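Local coordinates for protein adenosine 5'-monophosphoramidase HNT1 (PDB 6IQ1) that probably hydrolyses adenosine 5'-monophosphoramidates to AMP and an amine as a homodimeric, nucleotide-binding member of the HINT family of histidine triad proteins, at residues S6-F9 against C10-K14. Residues are numbered along the deposited sequence; the frame is centred on the assembly and turned at random.
Sequences SCIF and CKIIK. With ZN (zinc ion), chain H.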
ATOM      1  N   SER D   6      12.896   8.695 -20.022  1.00 62.67           N
ATOM      2  CA  SER D   6      13.805   7.580 -19.773  1.00 61.55           C
ATOM      3  C   SER D   6      13.228   6.600 -18.759  1.00 60.59           C
ATOM      4  O   SER D   6      13.974   5.824 -18.150  1.00 61.18           O
ATOM      5  CB  SER D   6      15.168   8.097 -19.294  1.00 55.78           C
ATOM      6  OG  SER D   6      15.053   8.809 -18.069  1.00 62.41           O
ATOM      7  N   CYS D   7      11.916   6.639 -18.555  1.00 53.22           N
ATOM      8  CA  CYS D   7      11.248   5.883 -17.509  1.00 42.56           C
ATOM      9  C   CYS D   7      10.480   4.747 -18.153  1.00 36.27           C
ATOM     10  O   CYS D   7       9.590   4.983 -18.979  1.00 39.13           O
ATOM     11  CB  CYS D   7      10.309   6.777 -16.700  1.00 42.04           C
ATOM     12  SG  CYS D   7       9.166   5.862 -15.628  1.00 36.00           S
ATOM     13  N   ILE D   8      10.819   3.521 -17.761  1.00 37.12           N
ATOM     14  CA  ILE D   8      10.189   2.337 -18.338  1.00 38.48           C
ATOM     15  C   ILE D   8       8.681   2.368 -18.119  1.00 35.42           C
ATOM     16  O   ILE D   8       7.914   1.939 -18.988  1.00 34.52           O
ATOM     17  CB  ILE D   8      10.844   1.051 -17.768  1.00 42.14           C
ATOM     18  CG1 ILE D   8      10.468  -0.174 -18.587  1.00 44.27           C
ATOM     19  CG2 ILE D   8      10.446   0.773 -16.322  1.00 38.68           C
ATOM     20  CD1 ILE D   8      11.506  -0.533 -19.599  1.00 52.65           C
ATOM     21  N   PHE D   9       8.225   2.911 -16.981  1.00 34.65           N
ATOM     22  CA  PHE D   9       6.797   2.909 -16.690  1.00 36.43           C
ATOM     23  C   PHE D   9       6.063   3.966 -17.513  1.00 34.35           C
ATOM     24  O   PHE D   9       4.949   3.718 -17.991  1.00 34.83           O
ATOM     25  CB  PHE D   9       6.567   3.092 -15.186  1.00 33.41           C
ATOM     26  CG  PHE D   9       6.791   1.832 -14.386  1.00 33.20           C
ATOM     27  CD1 PHE D   9       7.134   0.643 -15.022  1.00 32.73           C
ATOM     28  CD2 PHE D   9       6.678   1.836 -12.995  1.00 38.41           C
ATOM     29  CE1 PHE D   9       7.351  -0.518 -14.293  1.00 32.70           C
ATOM     30  CE2 PHE D   9       6.895   0.677 -12.243  1.00 33.95           C
ATOM     31  CZ  PHE D   9       7.231  -0.502 -12.895  1.00 36.37           C
ATOM     32  N   CYS D  10       6.666   5.145 -17.698  1.00 33.70           N
ATOM     33  CA  CYS D  10       6.138   6.107 -18.667  1.00 34.22           C
ATOM     34  C   CYS D  10       6.085   5.516 -20.079  1.00 38.10           C
ATOM     35  O   CYS D  10       5.071   5.641 -20.774  1.00 39.04           O
ATOM     36  CB  CYS D  10       6.977   7.381 -18.650  1.00 31.31           C
ATOM     37  SG  CYS D  10       6.622   8.469 -17.262  1.00 33.59           S
ATOM     38  N   LYS D  11       7.172   4.869 -20.527  1.00 36.31           N
ATOM     39  CA  LYS D  11       7.156   4.256 -21.853  1.00 37.66           C
ATOM     40  C   LYS D  11       6.076   3.182 -21.948  1.00 38.82           C
ATOM     41  O   LYS D  11       5.413   3.049 -22.985  1.00 41.09           O
ATOM     42  CB  LYS D  11       8.520   3.648 -22.186  1.00 42.32           C
ATOM     43  CG  LYS D  11       9.632   4.623 -22.559  1.00 43.86           C
ATOM     44  CD  LYS D  11      11.000   3.940 -22.356  1.00 40.96           C
ATOM     45  CE  LYS D  11      12.177   4.828 -22.739  1.00 50.42           C
ATOM     46  NZ  LYS D  11      13.386   4.483 -21.924  1.00 60.46           N
ATOM     47  N   ILE D  12       5.889   2.395 -20.880  1.00 33.42           N
ATOM     48  CA  ILE D  12       4.858   1.358 -20.888  1.00 34.16           C
ATOM     49  C   ILE D  12       3.470   1.982 -21.023  1.00 41.14           C
ATOM     50  O   ILE D  12       2.618   1.477 -21.771  1.00 39.24           O
ATOM     51  CB  ILE D  12       4.960   0.485 -19.625  1.00 35.02           C
ATOM     52  CG1 ILE D  12       5.992  -0.632 -19.797  1.00 37.54           C
ATOM     53  CG2 ILE D  12       3.602  -0.125 -19.273  1.00 35.18           C
ATOM     54  CD1 ILE D  12       6.341  -1.359 -18.482  1.00 33.19           C
ATOM     55  N   ILE D  13       3.217   3.083 -20.294  1.00 36.74           N
ATOM     56  CA  ILE D  13       1.942   3.795 -20.416  1.00 39.44           C
ATOM     57  C   ILE D  13       1.715   4.239 -21.862  1.00 40.24           C
ATOM     58  O   ILE D  13       0.658   3.980 -22.448  1.00 42.12           O
ATOM     59  CB  ILE D  13       1.893   4.986 -19.435  1.00 37.93           C
ATOM     60  CG1 ILE D  13       1.720   4.520 -17.990  1.00 32.43           C
ATOM     61  CG2 ILE D  13       0.752   5.912 -19.746  1.00 30.92           C
ATOM     62  CD1 ILE D  13       1.965   5.615 -16.995  1.00 29.00           C
ATOM     63  N   LYS D  14       2.714   4.887 -22.469  1.00 38.63           N
ATOM     64  CA  LYS D  14       2.612   5.294 -23.872  1.00 41.51           C
ATOM     65  C   LYS D  14       2.597   4.118 -24.848  1.00 39.92           C
ATOM     66  O   LYS D  14       2.313   4.326 -26.028  1.00 42.03           O
ATOM     67  CB  LYS D  14       3.756   6.244 -24.235  1.00 41.23           C
ATOM     68  CG  LYS D  14       3.647   7.614 -23.575  1.00 46.59           C
ATOM     69  CD  LYS D  14       5.003   8.286 -23.389  1.00 47.91           C
ATOM     70  CE  LYS D  14       5.389   9.079 -24.625  1.00 58.47           C
ATOM     71  NZ  LYS D  14       6.750   9.679 -24.519  1.00 63.98           N
TER
HETATM   72 ZN    ZN H 201       7.598   7.472 -15.222  1.00 46.06          ZN
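Cys7 and Cys10 form the CxxC half of a Cys2His2 zinc site at the start of helix 8-14. The zinc ion lies 2.3 Å from Cys7 SG and 2.5 Å from Cys10 SG; His49 and His104 complete the site through their ND1 atoms. Cys7 is also the N-cap. Its SG stands anti to the backbone N (chi1 167°), which turns it toward the amide of Cys10 to accept a nearly straight N-H...S hydrogen bond (170°) from Cys10 N at 3.3 Å. One sulfur thus serves both the metal and the N-terminus of the helix, and the bond may temper its charge. The first turn closes with a backbone hydrogen bond from Lys11 N to Cys7 O at 2.9 Å. The extended Lys11 chain runs back along that carbonyl, and its NZ comes 3.8 Å from Ser6 CA. On another side of the helix, Phe9 and Ile12 point the same way, and Ile12 CD1 approaches Phe9 CD1 obliquely at 4.1 Å. The rings of Phe9 and His106, the probable nucleophile, meet edge-to-face, so the zinc-bearing turn borders the probable active site. Phe9 packs on Leu43 and Ile45 of strand 42-46, while Ile12 reaches Tyr29 and Phe31 of strand 28-32.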